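Local coordinates for protein FMN-dependent NADH-azoreductase 1 (Bacillus anthracis, PDB 4M0C) that probably reduces quinones and cleaves aromatic azo dyes with electrons from NADH, using one bound FMN in each subunit of a homodimer, at residues A[12-17]-A[101-106]; A[24-29]-A[201-206]; A[115-120]-A[172-177]. All coordinates share one frame; numbering follows the deposited sequence.

Contact 1: residues A[12-17]-A[101-106]; sequences AHPKVD and VLPLHN. With FMN (flavin mononucleotide), chain C.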
loop_
_atom_site.group_PDB
_atom_site.type_symbol
_atom_site.label_atom_id
_atom_site.label_comp_id
_atom_site.label_asym_id
_atom_site.label_seq_id
_atom_site.Cartn_x
_atom_site.Cartn_y
_atom_site.Cartn_z
ATOM N N ALA A 12 -11.407 0.489 -6.418
ATOM C CA ALA A 12 -10.299 1.204 -5.772
ATOM C C ALA A 12 -9.827 2.425 -6.565
ATOM O O ALA A 12 -8.668 2.850 -6.430
ATOM C CB ALA A 12 -9.125 0.264 -5.525
ATOM N N HIS A 13 -10.702 3.003 -7.386
ATOM C CA HIS A 13 -10.285 4.167 -8.158
ATOM C C HIS A 13 -10.742 5.448 -7.479
ATOM O O HIS A 13 -11.932 5.600 -7.162
ATOM C CB HIS A 13 -10.805 4.127 -9.597
ATOM C CG HIS A 13 -10.057 5.036 -10.524
ATOM N ND1 HIS A 13 -10.089 6.412 -10.407
ATOM C CD2 HIS A 13 -9.242 4.767 -11.573
ATOM C CE1 HIS A 13 -9.332 6.951 -11.348
ATOM N NE2 HIS A 13 -8.814 5.975 -12.076
ATOM N N PRO A 14 -9.793 6.373 -7.252
ATOM C CA PRO A 14 -10.061 7.651 -6.577
ATOM C C PRO A 14 -11.176 8.464 -7.239
ATOM O O PRO A 14 -11.899 9.174 -6.534
ATOM C CB PRO A 14 -8.727 8.390 -6.690
ATOM C CG PRO A 14 -7.710 7.303 -6.698
ATOM C CD PRO A 14 -8.351 6.176 -7.502
ATOM N N LYS A 15 -11.320 8.352 -8.559
ATOM C CA LYS A 15 -12.346 9.110 -9.278
ATOM C C LYS A 15 -13.718 8.446 -9.191
ATOM O O LYS A 15 -14.717 9.018 -9.647
ATOM C CB LYS A 15 -11.953 9.317 -10.749
ATOM C CG LYS A 15 -10.691 10.152 -10.952
ATOM C CD LYS A 15 -10.521 10.566 -12.420
ATOM C CE LYS A 15 -9.333 11.510 -12.594
ATOM N NZ LYS A 15 -9.192 11.985 -13.991
ATOM N N VAL A 16 -13.747 7.230 -8.641
ATOM C CA VAL A 16 -14.991 6.468 -8.419
ATOM C C VAL A 16 -15.818 6.083 -9.658
ATOM O O VAL A 16 -15.855 4.903 -10.040
ATOM C CB VAL A 16 -15.922 7.136 -7.387
ATOM C CG1 VAL A 16 -17.146 6.281 -7.167
ATOM C CG2 VAL A 16 -15.203 7.334 -6.074
ATOM N N ASP A 17 -16.497 7.060 -10.262
ATOM C CA ASP A 17 -17.399 6.801 -11.395
ATOM C C ASP A 17 -17.095 7.643 -12.655
ATOM O O ASP A 17 -17.838 7.598 -13.635
ATOM C CB ASP A 17 -18.870 6.995 -10.968
ATOM C CG ASP A 17 -19.109 8.316 -10.228
ATOM O OD1 ASP A 17 -18.296 9.255 -10.382
ATOM O OD2 ASP A 17 -20.118 8.420 -9.490
ATOM N N VAL A 101 -11.068 -3.000 -9.207
ATOM C CA VAL A 101 -10.752 -2.022 -10.235
ATOM C C VAL A 101 -9.744 -1.038 -9.657
ATOM O O VAL A 101 -9.978 -0.458 -8.597
ATOM C CB VAL A 101 -12.006 -1.242 -10.685
ATOM C CG1 VAL A 101 -11.659 -0.317 -11.869
ATOM C CG2 VAL A 101 -13.131 -2.209 -11.088
ATOM N N LEU A 102 -8.615 -0.850 -10.334
ATOM C CA LEU A 102 -7.617 0.095 -9.840
ATOM C C LEU A 102 -6.798 0.713 -10.964
ATOM O O LEU A 102 -6.550 0.073 -11.985
ATOM C CB LEU A 102 -6.675 -0.584 -8.839
ATOM C CG LEU A 102 -5.633 -1.576 -9.373
ATOM C CD1 LEU A 102 -4.509 -1.772 -8.366
ATOM C CD2 LEU A 102 -6.275 -2.914 -9.662
ATOM N N PRO A 103 -6.380 1.972 -10.776
ATOM C CA PRO A 103 -5.328 2.551 -11.616
ATOM C C PRO A 103 -3.990 2.155 -10.995
ATOM O O PRO A 103 -3.940 1.882 -9.793
ATOM C CB PRO A 103 -5.555 4.054 -11.453
ATOM C CG PRO A 103 -6.072 4.188 -10.045
ATOM C CD PRO A 103 -6.860 2.919 -9.747
ATOM N N LEU A 104 -2.922 2.090 -11.777
ATOM C CA LEU A 104 -1.636 1.803 -11.162
ATOM C C LEU A 104 -0.957 3.120 -10.873
ATOM O O LEU A 104 -0.584 3.854 -11.796
ATOM C CB LEU A 104 -0.747 0.922 -12.051
ATOM C CG LEU A 104 0.605 0.593 -11.383
ATOM C CD1 LEU A 104 0.418 -0.110 -10.020
ATOM C CD2 LEU A 104 1.496 -0.239 -12.301
ATOM N N HIS A 105 -0.807 3.427 -9.587
ATOM C CA HIS A 105 -0.107 4.630 -9.167
ATOM C C HIS A 105 1.133 4.238 -8.348
ATOM O O HIS A 105 1.005 3.693 -7.252
ATOM C CB HIS A 105 -1.024 5.507 -8.309
ATOM C CG HIS A 105 -2.161 6.126 -9.066
ATOM N ND1 HIS A 105 -3.301 6.586 -8.441
ATOM C CD2 HIS A 105 -2.322 6.393 -10.388
ATOM C CE1 HIS A 105 -4.124 7.088 -9.347
ATOM N NE2 HIS A 105 -3.553 6.990 -10.535
ATOM N N ASN A 106 2.315 4.515 -8.889
ATOM C CA ASN A 106 3.575 4.264 -8.190
ATOM C C ASN A 106 3.784 2.798 -7.787
ATOM O O ASN A 106 4.199 2.505 -6.661
ATOM C CB ASN A 106 3.715 5.204 -6.984
ATOM C CG ASN A 106 3.782 6.652 -7.401
ATOM O OD1 ASN A 106 4.600 7.016 -8.253
ATOM N ND2 ASN A 106 2.905 7.488 -6.832
HETATM N N1 FMN C . 1.737 4.042 -14.661
HETATM C C2 FMN C . 2.583 2.957 -14.536
HETATM O O2 FMN C . 2.670 2.151 -15.473
HETATM N N3 FMN C . 3.326 2.773 -13.370
HETATM C C4 FMN C . 3.213 3.677 -12.328
HETATM O O4 FMN C . 3.861 3.512 -11.289
HETATM C C4A FMN C . 2.364 4.778 -12.458
HETATM N N5 FMN C . 2.242 5.708 -11.439
HETATM C C5A FMN C . 1.383 6.788 -11.582
HETATM C C6 FMN C . 1.247 7.715 -10.550
HETATM C C7 FMN C . 0.384 8.798 -10.691
HETATM C C7M FMN C . 0.261 9.783 -9.560
HETATM C C8 FMN C . -0.356 8.967 -11.859
HETATM C C8M FMN C . -1.283 10.144 -12.004
HETATM C C9 FMN C . -0.220 8.045 -12.895
HETATM C C9A FMN C . 0.644 6.949 -12.754
HETATM N N10 FMN C . 0.783 6.023 -13.777
HETATM C C10 FMN C . 1.630 4.951 -13.630
HETATM C "C1'" FMN C . 0.000 6.148 -15.054
HETATM C "C2'" FMN C . -1.399 5.561 -14.844
HETATM O "O2'" FMN C . -1.346 4.210 -14.407
HETATM C "C3'" FMN C . -2.158 5.632 -16.155
HETATM O "O3'" FMN C . -2.413 6.994 -16.435
HETATM C "C4'" FMN C . -3.468 4.869 -16.068
HETATM O "O4'" FMN C . -4.110 4.919 -17.328
HETATM C "C5'" FMN C . -4.407 5.477 -15.032
HETATM O "O5'" FMN C . -5.590 4.706 -15.001
HETATM P P FMN C . -7.030 5.419 -15.055
HETATM O O1P FMN C . -7.146 6.044 -16.419
HETATM O O2P FMN C . -8.120 4.378 -14.854
HETATM O O3P FMN C . -7.092 6.488 -13.990
#

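Contact 2: residues A[24-29]-A[201-206]; sequences IKVFKH and NAYKEV. With ZN (zinc ion), chain D.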
loop_
_atom_site.group_PDB
_atom_site.type_symbol
_atom_site.label_atom_id
_atom_site.label_comp_id
_atom_site.label_asym_id
_atom_site.label_seq_id
_atom_site.Cartn_x
_atom_site.Cartn_y
_atom_site.Cartn_z
ATOM N N ILE A 24 -12.008 2.619 -15.165
ATOM C CA ILE A 24 -13.457 2.725 -14.979
ATOM C C ILE A 24 -14.255 2.418 -16.273
ATOM O O ILE A 24 -15.262 1.720 -16.212
ATOM C CB ILE A 24 -13.855 4.088 -14.367
ATOM C CG1 ILE A 24 -13.275 4.220 -12.953
ATOM C CG2 ILE A 24 -15.367 4.247 -14.317
ATOM C CD1 ILE A 24 -13.297 5.661 -12.410
ATOM N N LYS A 25 -13.815 2.924 -17.431
ATOM C CA LYS A 25 -14.433 2.539 -18.721
ATOM C C LYS A 25 -14.435 1.020 -18.929
ATOM O O LYS A 25 -15.458 0.416 -19.277
ATOM C CB LYS A 25 -13.678 3.152 -19.900
ATOM C CG LYS A 25 -13.978 4.616 -20.182
ATOM C CD LYS A 25 -13.322 5.032 -21.489
ATOM C CE LYS A 25 -13.751 6.419 -21.901
ATOM N NZ LYS A 25 -12.583 7.340 -21.999
ATOM N N VAL A 26 -13.263 0.419 -18.757
ATOM C CA VAL A 26 -13.115 -1.027 -18.892
ATOM C C VAL A 26 -14.048 -1.752 -17.903
ATOM O O VAL A 26 -14.778 -2.662 -18.280
ATOM C CB VAL A 26 -11.647 -1.456 -18.718
ATOM C CG1 VAL A 26 -11.524 -2.983 -18.704
ATOM C CG2 VAL A 26 -10.774 -0.829 -19.827
ATOM N N PHE A 27 -14.061 -1.323 -16.651
ATOM C CA PHE A 27 -14.977 -1.913 -15.690
ATOM C C PHE A 27 -16.447 -1.755 -16.116
ATOM O O PHE A 27 -17.246 -2.695 -16.019
ATOM C CB PHE A 27 -14.772 -1.302 -14.302
ATOM C CG PHE A 27 -15.939 -1.509 -13.394
ATOM C CD1 PHE A 27 -16.273 -2.780 -12.961
ATOM C CD2 PHE A 27 -16.725 -0.439 -13.003
ATOM C CE1 PHE A 27 -17.366 -2.977 -12.131
ATOM C CE2 PHE A 27 -17.824 -0.628 -12.178
ATOM C CZ PHE A 27 -18.144 -1.896 -11.742
ATOM N N LYS A 28 -16.820 -0.568 -16.578
ATOM C CA LYS A 28 -18.214 -0.349 -16.944
ATOM C C LYS A 28 -18.601 -1.226 -18.127
ATOM O O LYS A 28 -19.723 -1.718 -18.200
ATOM C CB LYS A 28 -18.486 1.126 -17.228
ATOM C CG LYS A 28 -18.545 1.963 -15.949
ATOM C CD LYS A 28 -19.097 3.359 -16.225
ATOM C CE LYS A 28 -19.272 4.146 -14.924
ATOM N NZ LYS A 28 -19.646 5.575 -15.159
ATOM N N HIS A 29 -17.662 -1.444 -19.041
ATOM C CA HIS A 29 -17.921 -2.348 -20.154
ATOM C C HIS A 29 -18.025 -3.787 -19.617
ATOM O O HIS A 29 -18.896 -4.542 -20.044
ATOM C CB HIS A 29 -16.841 -2.223 -21.231
ATOM C CG HIS A 29 -17.123 -3.021 -22.468
ATOM N ND1 HIS A 29 -18.132 -2.699 -23.350
ATOM C CD2 HIS A 29 -16.516 -4.123 -22.975
ATOM C CE1 HIS A 29 -18.141 -3.570 -24.345
ATOM N NE2 HIS A 29 -17.169 -4.443 -24.141
ATOM N N ASN A 201 -8.434 -3.759 -26.695
ATOM C CA ASN A 201 -7.913 -4.996 -26.115
ATOM C C ASN A 201 -8.464 -5.277 -24.725
ATOM O O ASN A 201 -8.765 -6.427 -24.403
ATOM C CB ASN A 201 -6.382 -5.039 -26.143
ATOM C CG ASN A 201 -5.832 -5.328 -27.544
ATOM O OD1 ASN A 201 -6.450 -6.053 -28.344
ATOM N ND2 ASN A 201 -4.668 -4.759 -27.846
ATOM N N ALA A 202 -8.629 -4.236 -23.912
ATOM C CA ALA A 202 -9.186 -4.440 -22.577
ATOM C C ALA A 202 -10.684 -4.750 -22.628
ATOM O O ALA A 202 -11.165 -5.568 -21.841
ATOM C CB ALA A 202 -8.899 -3.246 -21.651
ATOM N N TYR A 203 -11.422 -4.112 -23.538
ATOM C CA TYR A 203 -12.844 -4.424 -23.687
ATOM C C TYR A 203 -13.048 -5.881 -24.093
ATOM O O TYR A 203 -13.929 -6.558 -23.570
ATOM C CB TYR A 203 -13.506 -3.545 -24.751
ATOM C CG TYR A 203 -13.583 -2.077 -24.402
ATOM C CD1 TYR A 203 -13.704 -1.662 -23.080
ATOM C CD2 TYR A 203 -13.542 -1.102 -25.403
ATOM C CE1 TYR A 203 -13.779 -0.318 -22.760
ATOM C CE2 TYR A 203 -13.611 0.252 -25.092
ATOM C CZ TYR A 203 -13.732 0.635 -23.765
ATOM O OH TYR A 203 -13.808 1.974 -23.434
ATOM N N LYS A 204 -12.253 -6.334 -25.059
ATOM C CA LYS A 204 -12.290 -7.715 -25.512
ATOM C C LYS A 204 -12.028 -8.663 -24.322
ATOM O O LYS A 204 -12.813 -9.578 -24.051
ATOM C CB LYS A 204 -11.276 -7.912 -26.641
ATOM C CG LYS A 204 -11.326 -9.258 -27.344
ATOM C CD LYS A 204 -10.260 -9.329 -28.445
ATOM C CE LYS A 204 -8.848 -9.192 -27.873
ATOM N NZ LYS A 204 -7.806 -9.201 -28.950
ATOM N N GLU A 205 -10.955 -8.417 -23.580
ATOM C CA GLU A 205 -10.645 -9.257 -22.425
ATOM C C GLU A 205 -11.746 -9.289 -21.346
ATOM O O GLU A 205 -12.142 -10.371 -20.924
ATOM C CB GLU A 205 -9.272 -8.897 -21.830
ATOM C CG GLU A 205 -8.083 -9.322 -22.716
ATOM C CD GLU A 205 -6.734 -8.832 -22.185
ATOM O OE1 GLU A 205 -5.873 -8.455 -23.011
ATOM O OE2 GLU A 205 -6.524 -8.833 -20.950
ATOM N N VAL A 206 -12.261 -8.143 -20.896
ATOM C CA VAL A 206 -13.330 -8.215 -19.877
ATOM C C VAL A 206 -14.649 -8.791 -20.415
ATOM O O VAL A 206 -15.473 -9.278 -19.636
ATOM C CB VAL A 206 -13.601 -6.866 -19.149
ATOM C CG1 VAL A 206 -12.380 -6.411 -18.401
ATOM C CG2 VAL A 206 -14.094 -5.776 -20.148
HETATM ZN ZN ZN D . -19.283 -0.983 -23.386
#

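Contact 3: residues A[115-120]-A[172-177]; sequences DYMDNI and AMFNFL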
loop_
_atom_site.group_PDB
_atom_site.type_symbol
_atom_site.label_atom_id
_atom_site.label_comp_id
_atom_site.label_asym_id
_atom_site.label_seq_id
_atom_site.Cartn_x
_atom_site.Cartn_y
_atom_site.Cartn_z
ATOM N N ASP A 115 -5.989 -0.160 2.898
ATOM C CA ASP A 115 -6.912 -0.109 4.035
ATOM C C ASP A 115 -7.920 -1.261 3.899
ATOM O O ASP A 115 -8.214 -1.968 4.873
ATOM C CB ASP A 115 -7.639 1.229 4.099
ATOM C CG ASP A 115 -6.726 2.376 4.502
ATOM O OD1 ASP A 115 -5.718 2.132 5.211
ATOM O OD2 ASP A 115 -7.034 3.530 4.129
ATOM N N TYR A 116 -8.411 -1.473 2.680
ATOM C CA TYR A 116 -9.404 -2.522 2.443
ATOM C C TYR A 116 -8.865 -3.908 2.800
ATOM O O TYR A 116 -9.524 -4.656 3.528
ATOM C CB TYR A 116 -9.900 -2.514 0.996
ATOM C CG TYR A 116 -11.065 -3.477 0.768
ATOM C CD1 TYR A 116 -12.369 -3.124 1.126
ATOM C CD2 TYR A 116 -10.855 -4.731 0.220
ATOM C CE1 TYR A 116 -13.434 -4.001 0.918
ATOM C CE2 TYR A 116 -11.919 -5.619 0.012
ATOM C CZ TYR A 116 -13.200 -5.237 0.361
ATOM O OH TYR A 116 -14.254 -6.089 0.159
HETATM N N MSE A 117 -7.664 -4.233 2.320
HETATM C CA MSE A 117 -6.984 -5.474 2.708
HETATM C C MSE A 117 -6.886 -5.602 4.224
HETATM O O MSE A 117 -7.036 -6.701 4.767
HETATM C CB MSE A 117 -5.565 -5.534 2.115
HETATM C CG MSE A 117 -5.498 -5.386 0.610
HETATM SE SE MSE A 117 -6.488 -6.739 -0.335
HETATM C CE MSE A 117 -5.679 -8.315 0.552
ATOM N N ASP A 118 -6.641 -4.479 4.899
ATOM C CA ASP A 118 -6.495 -4.462 6.358
ATOM C C ASP A 118 -7.809 -4.776 7.066
ATOM O O ASP A 118 -7.816 -5.171 8.238
ATOM C CB ASP A 118 -5.972 -3.096 6.844
ATOM C CG ASP A 118 -4.532 -2.837 6.435
ATOM O OD1 ASP A 118 -3.829 -3.816 6.075
ATOM O OD2 ASP A 118 -4.113 -1.648 6.468
ATOM N N ASN A 119 -8.918 -4.586 6.356
ATOM C CA ASN A 119 -10.240 -4.924 6.886
ATOM C C ASN A 119 -10.599 -6.387 6.632
ATOM O O ASN A 119 -11.365 -6.971 7.384
ATOM C CB ASN A 119 -11.319 -4.053 6.229
ATOM C CG ASN A 119 -11.415 -2.665 6.845
ATOM O OD1 ASN A 119 -12.405 -2.340 7.503
ATOM N ND2 ASN A 119 -10.384 -1.840 6.637
ATOM N N ILE A 120 -10.085 -6.974 5.554
ATOM C CA ILE A 120 -10.578 -8.304 5.149
ATOM C C ILE A 120 -9.635 -9.448 5.457
ATOM O O ILE A 120 -10.047 -10.607 5.415
ATOM C CB ILE A 120 -10.949 -8.388 3.645
ATOM C CG1 ILE A 120 -9.744 -8.040 2.775
ATOM C CG2 ILE A 120 -12.156 -7.506 3.334
ATOM C CD1 ILE A 120 -9.621 -8.889 1.564
ATOM N N ALA A 172 -0.750 -12.605 -4.587
ATOM C CA ALA A 172 -0.164 -13.387 -3.488
ATOM C C ALA A 172 -1.116 -13.436 -2.309
ATOM O O ALA A 172 -1.288 -14.486 -1.685
ATOM C CB ALA A 172 1.184 -12.816 -3.053
HETATM N N MSE A 173 -1.737 -12.293 -2.016
HETATM C CA MSE A 173 -2.646 -12.178 -0.879
HETATM C C MSE A 173 -3.903 -13.012 -1.067
HETATM O O MSE A 173 -4.241 -13.825 -0.211
HETATM C CB MSE A 173 -3.003 -10.714 -0.610
HETATM C CG MSE A 173 -1.829 -9.896 -0.087
HETATM SE SE MSE A 173 -1.071 -10.616 1.560
HETATM C CE MSE A 173 0.421 -11.610 0.803
ATOM N N PHE A 174 -4.585 -12.819 -2.192
ATOM C CA PHE A 174 -5.793 -13.588 -2.482
ATOM C C PHE A 174 -5.559 -15.077 -2.725
ATOM O O PHE A 174 -6.360 -15.896 -2.273
ATOM C CB PHE A 174 -6.613 -12.917 -3.583
ATOM C CG PHE A 174 -7.186 -11.609 -3.135
ATOM C CD1 PHE A 174 -6.732 -10.414 -3.655
ATOM C CD2 PHE A 174 -8.116 -11.581 -2.103
ATOM C CE1 PHE A 174 -7.255 -9.211 -3.212
ATOM C CE2 PHE A 174 -8.634 -10.393 -1.649
ATOM C CZ PHE A 174 -8.207 -9.204 -2.203
ATOM N N ASN A 175 -4.464 -15.436 -3.395
ATOM C CA ASN A 175 -4.104 -16.847 -3.484
ATOM C C ASN A 175 -3.974 -17.437 -2.069
ATOM O O ASN A 175 -4.468 -18.529 -1.796
ATOM C CB ASN A 175 -2.792 -17.078 -4.262
ATOM C CG ASN A 175 -2.960 -16.961 -5.793
ATOM O OD1 ASN A 175 -1.973 -16.981 -6.530
ATOM N ND2 ASN A 175 -4.201 -16.834 -6.264
ATOM N N PHE A 176 -3.321 -16.702 -1.174
ATOM C CA PHE A 176 -3.161 -17.158 0.212
ATOM C C PHE A 176 -4.493 -17.412 0.915
ATOM O O PHE A 176 -4.681 -18.477 1.513
ATOM C CB PHE A 176 -2.295 -16.172 1.007
ATOM C CG PHE A 176 -2.342 -16.370 2.506
ATOM C CD1 PHE A 176 -1.835 -17.522 3.097
ATOM C CD2 PHE A 176 -2.847 -15.375 3.328
ATOM C CE1 PHE A 176 -1.866 -17.686 4.486
ATOM C CE2 PHE A 176 -2.881 -15.532 4.720
ATOM C CZ PHE A 176 -2.390 -16.690 5.294
ATOM N N LEU A 177 -5.417 -16.446 0.844
ATOM C CA LEU A 177 -6.730 -16.597 1.498
ATOM C C LEU A 177 -7.528 -17.788 0.959
ATOM O O LEU A 177 -8.451 -18.292 1.624
ATOM C CB LEU A 177 -7.564 -15.322 1.379
ATOM C CG LEU A 177 -6.937 -14.046 1.931
ATOM C CD1 LEU A 177 -7.877 -12.881 1.696
ATOM C CD2 LEU A 177 -6.614 -14.195 3.426
#

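Contact 1: residues A[12-17]-A[101-106]
His13 holds CG anti to its backbone nitrogen (chi1 -161°), which swings the imidazole over Pro103; His105, with CG anti to its own carbonyl carbon (chi1 -69°), presents a ring face to the same proline. The contact forms part of the flavin pocket of a flavodoxin-like fold, at the C-terminal ends of neighbouring parallel strands. Pro103 CG covers one face of the His13 ring in a CH-pi contact, 4.0 Å from its centroid, and also lies 3.5 Å above the plane of the His105 ring, near its rim. The pyrrolidine is thus wedged between two imidazoles. Pro14 CD packs against Pro103 CG. Beside the rings, Ala12 N donates to Val101 O at 2.8 Å, joining the loop after strand 5-11 to strand 97-103. The His13 ring is fixed through both nitrogens: ND1 takes an in-plane bond from Lys15 N at 2.9 Å, within the type I turn 13-16, so NE2 carries the proton and points it at the FMN phosphate. Ser21, Ser23 and Val22 also hold the cofactor. Leu104 O accepts a hydrogen bond from FMN O2'. Opposite Pro103, the His105 ring meets the flavin, CD2 nearest to C7 and C8, with methyl C7M toward the rim. Asn106 N donates to FMN N5 at 2.8 Å; His13 NE2 reaches phosphate oxygen O3P at 2.6 Å, nearly straight at 170°.

Contact 2: residues A[24-29]-A[201-206]
His29 does two jobs at once: its ND1 binds a zinc ion at 2.1 Å while one face of its ring lies against Tyr203 of the other helix. Glu32, one turn further on, also binds the metal, and NE2 is hydrogen-bonded to Glu207, so both ring nitrogens are engaged and the rotation of the imidazole is set. The two rings meet obliquely, centroids 4.8 Å apart and planes inclined at 52°. With CG anti to the backbone nitrogen (chi1 -174°), His29 reaches across so that CD2 comes to 3.5 Å from Tyr203 CB. The phenol points back from His29 toward Lys25, its edge at Val26 CA and Lys25 O, and its OH beside the aliphatic chain of Lys25, 3.7 Å from CD. Below this outer layer, Val26 turns both methyls to helix 195-214: CG2 lies 3.6 Å from Ala202 CB, and CG1 lies 3.5 Å from Val206 CG1. Val26 and Val206 both rest on Ile147 of strand 143-150. The axes of the two segments come within 9.1 Å at a crossing angle of -34°. Two helices running broadly the same way, side by side over one face of a parallel sheet, are characteristic of the flavodoxin-like alpha/beta sandwich.

Contact 3: residues A[115-120]-A[172-177]
The Phe174 ring takes two neighbours from helix 111-120, Met117 SE and Ile120 CD1, both on the same side of its plane and both at a slant. This is a Met-aromatic contact within the flavodoxin-like fold, between the helix that follows strand 97-103 and the one that precedes strand 181-188. Met117 and Met173 are selenomethionines, so selenium stands in the place of sulfur. SE sits 4.5 Å from the ring centroid, 54° off the normal, and is nearest to the far corner of the ring, with CZ at 3.5 Å. The Met117 chain is bent at chi2 and chi3, which turns its methyl across the gap until CE lies 3.8 Å from Met173 CB. Ile120 meets the phenyl at about a right angle: CG1 stands between the backbone nitrogen and carbonyl carbon (chi1 58°), and CD1 comes to 3.7 Å from Phe174 CE2.

The helix segments run nearly parallel, at 12°, but their axes stay 12.5 Å apart. Side chains of Met117, Ile120 and Phe174 bridge the distance, and the pairs that meet are apolar. Polar partners lie within and beside helix 111-120: Asn119 ND2 donates to Asp115 O at 2.8 Å, from above the carbonyl plane, and also to Pro55 O. Asp118 forms a salt bridge with Lys114 and a hydrogen bond with Asn106 of the second subunit; Phe107 of that subunit packs on Met173, so this buried packing adjoins the dimer interface. Toward the C-terminal ends of the two helices, the same Ile120 methyl carbon also approaches Leu177, CD1 to CD1, at 4.4 Å.

All three contacts belong to one flavodoxin-like domain built on a five-stranded parallel sheet. Contact 1 lies at the strand ends that carry the flavin, with contact 2 on one face of the sheet and contact 3 on the other. Contacts 1 and 2 have centres about 14 Å apart and touch: Ile24 packs on His13, Phe27 on Val101, and helix 22-37 follows the loop holding 12-17. Their segments alternate along the chain. Contact 3 is nested within the span closed by contact 2, centres about 24 Å apart; its centre is about 17 Å from that of contact 1, and strand 97-103 leads through a loop to helix 111-120. The flavin pocket and contact 3 both adjoin the dimer interface.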